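Local coordinates for alpha-acetolactate decarboxylase (Bacillus subtilis subsp. subtilis str. 168, PDB 5XNE) that catalyses the decarboxylation of (2S)-2-acetolactate to (R)-acetoin, a step on the route from pyruvate to (R,R)-butane-2,3-diol, at the interface of chains A and B. Coordinates in Å, arbitrary orientation; residue numbers count along the deposited sequence, not the author numbering. Chains: chain A/B, Alpha-acetolactate decarboxylase.

Contact 1: the interface of chains A and B. Residues chain A 9, 11, 207, 209, 215, 218, 220; chain B 107, 163.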
ATOM      1  N   THR A   9      -0.765   9.486   1.220  1.00  5.67           N
ATOM      2  CA  THR A   9       0.433   8.992   0.544  1.00  7.45           C
ATOM      3  C   THR A   9       1.532  10.029   0.427  1.00  8.32           C
ATOM      4  O   THR A   9       1.274  11.242   0.344  1.00  7.55           O
ATOM      5  CB  THR A   9       0.126   8.488  -0.892  1.00  9.69           C
ATOM      6  OG1 THR A   9      -0.069   9.615  -1.768  1.00  9.97           O
ATOM      7  CG2 THR A   9      -1.105   7.592  -0.902  1.00 10.07           C
ATOM      8  N   THR A  11       3.350  10.406  -2.176  1.00 10.11           N
ATOM      9  CA  THR A  11       3.289  11.038  -3.493  1.00 11.44           C
ATOM     10  C   THR A  11       2.276  12.189  -3.545  1.00 10.61           C
ATOM     11  O   THR A  11       2.450  13.119  -4.342  1.00 11.72           O
ATOM     12  CB  THR A  11       2.970  10.029  -4.582  1.00 11.43           C
ATOM     13  OG1 THR A  11       1.733   9.374  -4.288  1.00 11.04           O
ATOM     14  CG2 THR A  11       4.111   9.003  -4.702  1.00 15.25           C
ATOM     15  N   LEU A 207      -4.002   1.753   4.771  1.00  6.61           N
ATOM     16  CA  LEU A 207      -3.951   3.073   4.149  1.00  7.04           C
ATOM     17  C   LEU A 207      -5.319   3.740   4.140  1.00  8.35           C
ATOM     18  O   LEU A 207      -6.283   3.185   3.602  1.00  8.23           O
ATOM     19  CB  LEU A 207      -3.426   2.942   2.720  1.00  7.26           C
ATOM     20  CG  LEU A 207      -3.483   4.186   1.839  1.00  5.87           C
ATOM     21  CD1 LEU A 207      -2.610   5.299   2.402  1.00  8.59           C
ATOM     22  CD2 LEU A 207      -3.050   3.824   0.429  1.00 10.15           C
ATOM     23  N   LEU A 209      -7.308   7.055   2.829  1.00  7.72           N
ATOM     24  CA  LEU A 209      -7.229   8.176   1.892  1.00  7.58           C
ATOM     25  C   LEU A 209      -8.125   9.312   2.369  1.00  6.45           C
ATOM     26  O   LEU A 209      -9.214   9.070   2.871  1.00  8.22           O
ATOM     27  CB  LEU A 209      -7.649   7.728   0.492  1.00  9.00           C
ATOM     28  CG  LEU A 209      -6.900   6.476   0.018  1.00  9.84           C
ATOM     29  CD1 LEU A 209      -7.469   5.986  -1.308  1.00 16.39           C
ATOM     30  CD2 LEU A 209      -5.426   6.812  -0.071  1.00 10.75           C
ATOM     31  N   PHE A 215      -7.018  16.041  -2.578  1.00  9.10           N
ATOM     32  CA  PHE A 215      -6.480  14.711  -2.811  1.00  8.07           C
ATOM     33  C   PHE A 215      -7.145  14.070  -4.026  1.00  8.64           C
ATOM     34  O   PHE A 215      -6.477  13.464  -4.849  1.00  8.91           O
ATOM     35  CB  PHE A 215      -6.662  13.811  -1.590  1.00  7.36           C
ATOM     36  CG  PHE A 215      -6.098  12.436  -1.800  1.00  6.10           C
ATOM     37  CD1 PHE A 215      -4.736  12.217  -1.659  1.00  7.10           C
ATOM     38  CD2 PHE A 215      -6.917  11.381  -2.190  1.00  9.21           C
ATOM     39  CE1 PHE A 215      -4.195  10.961  -1.873  1.00  8.60           C
ATOM     40  CE2 PHE A 215      -6.373  10.105  -2.414  1.00  7.44           C
ATOM     41  CZ  PHE A 215      -5.011   9.908  -2.257  1.00  7.71           C
ATOM     42  N   ALA A 218      -5.554  15.551  -7.114  1.00 11.77           N
ATOM     43  CA  ALA A 218      -4.092  15.534  -7.195  1.00 13.74           C
ATOM     44  C   ALA A 218      -3.570  14.705  -8.367  1.00 17.09           C
ATOM     45  O   ALA A 218      -4.180  13.708  -8.770  1.00 13.28           O
ATOM     46  CB  ALA A 218      -3.492  15.008  -5.895  1.00 14.27           C
ATOM     47  N   LEU A 220      -0.955  12.166  -9.177  1.00 17.24           N
ATOM     48  CA  LEU A 220      -0.093  11.233  -8.471  1.00 18.35           C
ATOM     49  C   LEU A 220       0.599  10.280  -9.434  1.00 23.68           C
ATOM     50  O   LEU A 220       0.961   9.160  -9.063  1.00 25.54           O
ATOM     51  CB  LEU A 220      -0.900  10.444  -7.439  1.00 14.18           C
ATOM     52  CG  LEU A 220      -1.667  11.288  -6.420  1.00 13.16           C
ATOM     53  CD1 LEU A 220      -2.313  10.416  -5.350  1.00 14.33           C
ATOM     54  CD2 LEU A 220      -0.729  12.305  -5.781  1.00 17.03           C
TER
ATOM     55  N   ASN B 107      -7.247   8.498  -7.793  1.00 10.16           N
ATOM     56  CA  ASN B 107      -6.406   8.264  -6.627  1.00  8.32           C
ATOM     57  C   ASN B 107      -7.092   7.414  -5.563  1.00  8.40           C
ATOM     58  O   ASN B 107      -6.565   7.257  -4.461  1.00  8.59           O
ATOM     59  CB  ASN B 107      -5.972   9.602  -6.029  1.00  8.02           C
ATOM     60  CG  ASN B 107      -5.285  10.481  -7.048  1.00  9.89           C
ATOM     61  OD1 ASN B 107      -4.565   9.989  -7.922  1.00 10.42           O
ATOM     62  ND2 ASN B 107      -5.501  11.792  -6.946  1.00  8.87           N
ATOM     63  N   TYR B 163      -0.080   4.459  -7.260  1.00 10.05           N
ATOM     64  CA  TYR B 163       0.804   4.385  -6.090  1.00 11.21           C
ATOM     65  C   TYR B 163       0.785   3.012  -5.396  1.00 11.48           C
ATOM     66  O   TYR B 163       1.669   2.710  -4.597  1.00 12.84           O
ATOM     67  CB  TYR B 163       0.481   5.497  -5.079  1.00 10.10           C
ATOM     68  CG  TYR B 163      -0.933   5.525  -4.556  1.00  9.44           C
ATOM     69  CD1 TYR B 163      -1.403   4.544  -3.671  1.00  7.77           C
ATOM     70  CD2 TYR B 163      -1.799   6.555  -4.916  1.00  8.68           C
ATOM     71  CE1 TYR B 163      -2.700   4.575  -3.191  1.00  7.60           C
ATOM     72  CE2 TYR B 163      -3.091   6.599  -4.429  1.00  7.05           C
ATOM     73  CZ  TYR B 163      -3.541   5.609  -3.562  1.00  7.28           C
ATOM     74  OH  TYR B 163      -4.818   5.637  -3.090  1.00  8.22           O
TER
HETATM   75  O   HOH W   1      -3.369  10.852 -10.174  1.00 15.35           O
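The ring of B:Tyr163 lies beneath A:Thr9, whose methyl CG2 stands over the centre of one face, 3.9 Å from the ring centroid, in a CH-pi contact. CG of the tyrosine sits between its backbone N and carbonyl carbon (chi1 58°), which carries the ring there. The side chains meet at about a right angle, and threonine suits the spot because its methyl can point at the ring while OG1 hydrogen-bonds OG1 of A:Thr11. At the phenol end the approach is tip to tip: CD2 of A:Leu207 comes 3.7 Å from CE1 of the tyrosine, and both methyls of A:Leu209 touch its OH. That hydroxyl donates 2.7 Å to the backbone O of B:Asn107 from above the carbonyl plane. A phenylalanine in place of B:Tyr163 would probably leave this carbonyl without its mate and the ring less firmly fixed.

ND2 of B:Asn107 gives one N-H to O of A:Phe215 at 2.9 Å, nearly along the C=O axis, and the other to O of A:Ala218 at 3.0 Å, almost straight at H (176°) but tilted 32° from that carbonyl's plane. An asparagine amide can do this while OD1 takes a water shared with N of A:Leu220, whose CD1 packs 3.4 Å from the amide CG. The patch, where the N-terminal stretch and segment 207-220 of chain A meet chain B, would probably help hold a dimer together.

Contact 2: the interface of chains A and B. Residues chain A 109, 163, 167, 205-207; chain B 109, 167, 205-207.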
ATOM      1  N   PHE A 109       6.610  -4.525   7.985  1.00  8.22           N
ATOM      2  CA  PHE A 109       6.670  -3.157   8.517  1.00  9.10           C
ATOM      3  C   PHE A 109       7.173  -3.180   9.955  1.00  9.21           C
ATOM      4  O   PHE A 109       6.798  -4.072  10.718  1.00  9.23           O
ATOM      5  CB  PHE A 109       5.287  -2.502   8.473  1.00  8.76           C
ATOM      6  CG  PHE A 109       4.776  -2.231   7.074  1.00  8.45           C
ATOM      7  CD1 PHE A 109       4.220  -3.248   6.308  1.00 12.34           C
ATOM      8  CD2 PHE A 109       4.840  -0.949   6.538  1.00 10.25           C
ATOM      9  CE1 PHE A 109       3.756  -2.989   5.013  1.00 11.10           C
ATOM     10  CE2 PHE A 109       4.367  -0.688   5.250  1.00 10.04           C
ATOM     11  CZ  PHE A 109       3.833  -1.708   4.499  1.00 10.29           C
ATOM     12  N   TYR A 163       8.106  -2.279  -1.530  1.00 10.25           N
ATOM     13  CA  TYR A 163       6.847  -2.303  -2.284  1.00 10.66           C
ATOM     14  C   TYR A 163       5.858  -1.209  -1.855  1.00 10.86           C
ATOM     15  O   TYR A 163       4.916  -0.916  -2.584  1.00 13.04           O
ATOM     16  CB  TYR A 163       6.181  -3.687  -2.206  1.00  9.31           C
ATOM     17  CG  TYR A 163       5.863  -4.192  -0.818  1.00  8.83           C
ATOM     18  CD1 TYR A 163       4.836  -3.621  -0.055  1.00  7.43           C
ATOM     19  CD2 TYR A 163       6.560  -5.267  -0.278  1.00  8.64           C
ATOM     20  CE1 TYR A 163       4.546  -4.085   1.211  1.00  7.83           C
ATOM     21  CE2 TYR A 163       6.264  -5.745   0.992  1.00  7.62           C
ATOM     22  CZ  TYR A 163       5.253  -5.156   1.732  1.00  7.65           C
ATOM     23  OH  TYR A 163       4.960  -5.612   2.986  1.00  7.94           O
ATOM     24  N   ILE A 167       3.627   5.194  -1.161  1.00  8.84           N
ATOM     25  CA  ILE A 167       2.633   5.332  -0.106  1.00  8.56           C
ATOM     26  C   ILE A 167       3.329   5.905   1.124  1.00  7.52           C
ATOM     27  O   ILE A 167       2.967   6.979   1.606  1.00  7.28           O
ATOM     28  CB  ILE A 167       1.956   4.006   0.233  1.00  7.85           C
ATOM     29  CG1 ILE A 167       1.075   3.576  -0.945  1.00  9.85           C
ATOM     30  CG2 ILE A 167       1.130   4.148   1.508  1.00  9.30           C
ATOM     31  CD1 ILE A 167       0.586   2.135  -0.845  1.00 13.04           C
ATOM     32  N   MET A 205      -0.723  -3.128   6.919  1.00  8.18           N
ATOM     33  CA  MET A 205      -0.701  -1.684   6.718  1.00  8.01           C
ATOM     34  C   MET A 205      -2.088  -1.263   6.273  1.00  7.99           C
ATOM     35  O   MET A 205      -2.572  -1.760   5.247  1.00  9.48           O
ATOM     36  CB  MET A 205       0.317  -1.255   5.670  1.00 11.39           C
ATOM     37  CG  MET A 205       0.236   0.252   5.423  1.00 17.55           C
ATOM     38  SD  MET A 205       0.910   0.796   3.865  1.00 33.02           S
ATOM     39  CE  MET A 205      -0.079  -0.131   2.707  1.00 19.29           C
ATOM     40  N   ASN A 206      -2.720  -0.357   7.016  1.00  6.69           N
ATOM     41  CA  ASN A 206      -4.009   0.167   6.575  1.00  7.37           C
ATOM     42  C   ASN A 206      -3.848   1.585   6.077  1.00  6.99           C
ATOM     43  O   ASN A 206      -3.589   2.492   6.865  1.00  7.01           O
ATOM     44  CB  ASN A 206      -5.073   0.161   7.661  1.00  9.93           C
ATOM     45  CG  ASN A 206      -6.405   0.744   7.139  1.00 10.71           C
ATOM     46  OD1 ASN A 206      -7.224   0.030   6.592  1.00 15.82           O
ATOM     47  ND2 ASN A 206      -6.566   2.064   7.242  1.00 15.54           N
ATOM     48  N   LEU A 207      -4.002   1.753   4.771  1.00  6.61           N
ATOM     49  CA  LEU A 207      -3.951   3.073   4.149  1.00  7.04           C
ATOM     50  C   LEU A 207      -5.319   3.740   4.140  1.00  8.35           C
ATOM     51  O   LEU A 207      -6.283   3.185   3.602  1.00  8.23           O
ATOM     52  CB  LEU A 207      -3.426   2.942   2.720  1.00  7.26           C
ATOM     53  CG  LEU A 207      -3.483   4.186   1.839  1.00  5.87           C
ATOM     54  CD1 LEU A 207      -2.610   5.299   2.402  1.00  8.59           C
ATOM     55  CD2 LEU A 207      -3.050   3.824   0.429  1.00 10.15           C
TER
ATOM     56  N   PHE B 109      -9.564   3.712  -4.637  1.00  8.29           N
ATOM     57  CA  PHE B 109      -9.768   2.311  -5.033  1.00  8.71           C
ATOM     58  C   PHE B 109     -11.221   2.074  -5.424  1.00  8.87           C
ATOM     59  O   PHE B 109     -12.125   2.617  -4.786  1.00  9.19           O
ATOM     60  CB  PHE B 109      -9.396   1.370  -3.886  1.00  8.59           C
ATOM     61  CG  PHE B 109      -7.926   1.362  -3.552  1.00  8.84           C
ATOM     62  CD1 PHE B 109      -7.357   2.389  -2.797  1.00 12.40           C
ATOM     63  CD2 PHE B 109      -7.116   0.315  -3.974  1.00 10.56           C
ATOM     64  CE1 PHE B 109      -5.990   2.375  -2.496  1.00 10.70           C
ATOM     65  CE2 PHE B 109      -5.753   0.296  -3.669  1.00 10.14           C
ATOM     66  CZ  PHE B 109      -5.202   1.323  -2.931  1.00 10.49           C
ATOM     67  N   ILE B 167       1.925  -3.691  -4.905  1.00  8.91           N
ATOM     68  CA  ILE B 167       1.067  -4.328  -3.916  1.00  8.10           C
ATOM     69  C   ILE B 167      -0.061  -5.037  -4.656  1.00  8.33           C
ATOM     70  O   ILE B 167      -0.219  -6.258  -4.550  1.00  7.53           O
ATOM     71  CB  ILE B 167       0.504  -3.330  -2.904  1.00  7.90           C
ATOM     72  CG1 ILE B 167       1.639  -2.818  -2.012  1.00 10.01           C
ATOM     73  CG2 ILE B 167      -0.588  -3.997  -2.065  1.00  8.94           C
ATOM     74  CD1 ILE B 167       1.235  -1.640  -1.138  1.00 12.13           C
ATOM     75  N   MET B 205      -7.281   0.916   1.978  1.00  7.51           N
ATOM     76  CA  MET B 205      -6.753  -0.374   1.562  1.00  8.64           C
ATOM     77  C   MET B 205      -6.035  -0.978   2.750  1.00  7.91           C
ATOM     78  O   MET B 205      -5.098  -0.361   3.273  1.00  9.39           O
ATOM     79  CB  MET B 205      -5.790  -0.258   0.388  1.00 11.74           C
ATOM     80  CG  MET B 205      -5.190  -1.622   0.051  1.00 17.86           C
ATOM     81  SD  MET B 205      -3.616  -1.551  -0.776  1.00 33.47           S
ATOM     82  CE  MET B 205      -2.627  -0.652   0.408  1.00 19.38           C
ATOM     83  N   ASN B 206      -6.458  -2.166   3.172  1.00  6.66           N
ATOM     84  CA  ASN B 206      -5.745  -2.849   4.246  1.00  7.20           C
ATOM     85  C   ASN B 206      -4.959  -4.013   3.696  1.00  6.71           C
ATOM     86  O   ASN B 206      -5.544  -5.004   3.252  1.00  6.93           O
ATOM     87  CB  ASN B 206      -6.658  -3.372   5.346  1.00 10.58           C
ATOM     88  CG  ASN B 206      -5.849  -4.075   6.457  1.00 10.72           C
ATOM     89  OD1 ASN B 206      -5.409  -3.440   7.398  1.00 16.76           O
ATOM     90  ND2 ASN B 206      -5.584  -5.374   6.285  1.00 14.67           N
ATOM     91  N   LEU B 207      -3.642  -3.877   3.748  1.00  7.13           N
ATOM     92  CA  LEU B 207      -2.727  -4.914   3.290  1.00  6.60           C
ATOM     93  C   LEU B 207      -2.389  -5.871   4.422  1.00  7.96           C
ATOM     94  O   LEU B 207      -1.886  -5.449   5.464  1.00  7.95           O
ATOM     95  CB  LEU B 207      -1.453  -4.274   2.747  1.00  7.35           C
ATOM     96  CG  LEU B 207      -0.311  -5.224   2.408  1.00  6.34           C
ATOM     97  CD1 LEU B 207      -0.706  -6.224   1.320  1.00  8.33           C
ATOM     98  CD2 LEU B 207       0.910  -4.424   1.984  1.00  9.98           C
TER
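Two methionines, A:Met205 and B:Met205, meet through their terminal methyls at the middle of the interface, with the CE atoms 3.5 Å apart, a tight contact. In each methionine CG lies anti to the backbone N (chi1 176°) and the side chain then bends at chi3, which turns the methyl toward its twin; an unbranched, flexible side chain suits a place where a residue must pack against its own copy. Nearby, A:Ile167 and B:Ile167 point at each other tip to tip, CD1 to CD1 at 3.8 Å. The ring of A:Tyr163 adds to this apolar layer from one side: its CD1 lies against CG1 of B:Ile167, the two side chains crossing at about a right angle, while CE1 meets B:Leu207 in the twin, with chains exchanged, of a contact at the other tyrosine. A:Phe109 and B:Phe109 back the methionines, CB of A:Met205 and of B:Met205 lying over one face of the ring in their own subunit, offset toward the rim.

Outward from this centre the two backbones pair as antiparallel strands. N of A:Leu207 donates to O of B:Met205 at 2.8 Å, N of B:Met205 donates to O of A:Leu207 at 3.0 Å, and the same pair of bonds recurs with the chains exchanged. A:Asn206 faces B:Asn206 across the bridge, their side chains crossing, with CB of A:Asn206 3.6 Å from OD1 of B:Asn206. Both amides stand on the face of the paired strands opposite the methionines and A:Ile167; this alternation suits a polar residue at 206 and apolar ones at 205 and 207. Strand 204-208 of each subunit thus lies against its symmetry mate, making a short intermolecular sheet between the two chains.

Contacts 1 and 2 lie about 12 Å apart, measured between the centres of their C-alpha atoms, and meet at A:Leu207, through which strand 204-208 belongs to both patches. The 3-10 helix 162-164 also serves both, with B:Tyr163 in contact 1 and A:Tyr163 in contact 2. Another link is close in sequence: B:Asn107 of contact 1 comes just before B:Phe109 of contact 2, at the start of strand 109-115. Because the interface is two-fold symmetric, contact 1 recurs with the chains exchanged, so the central paired strands are accompanied by two such outer patches. Together they probably fix the relative orientation of the subunits in a dimer.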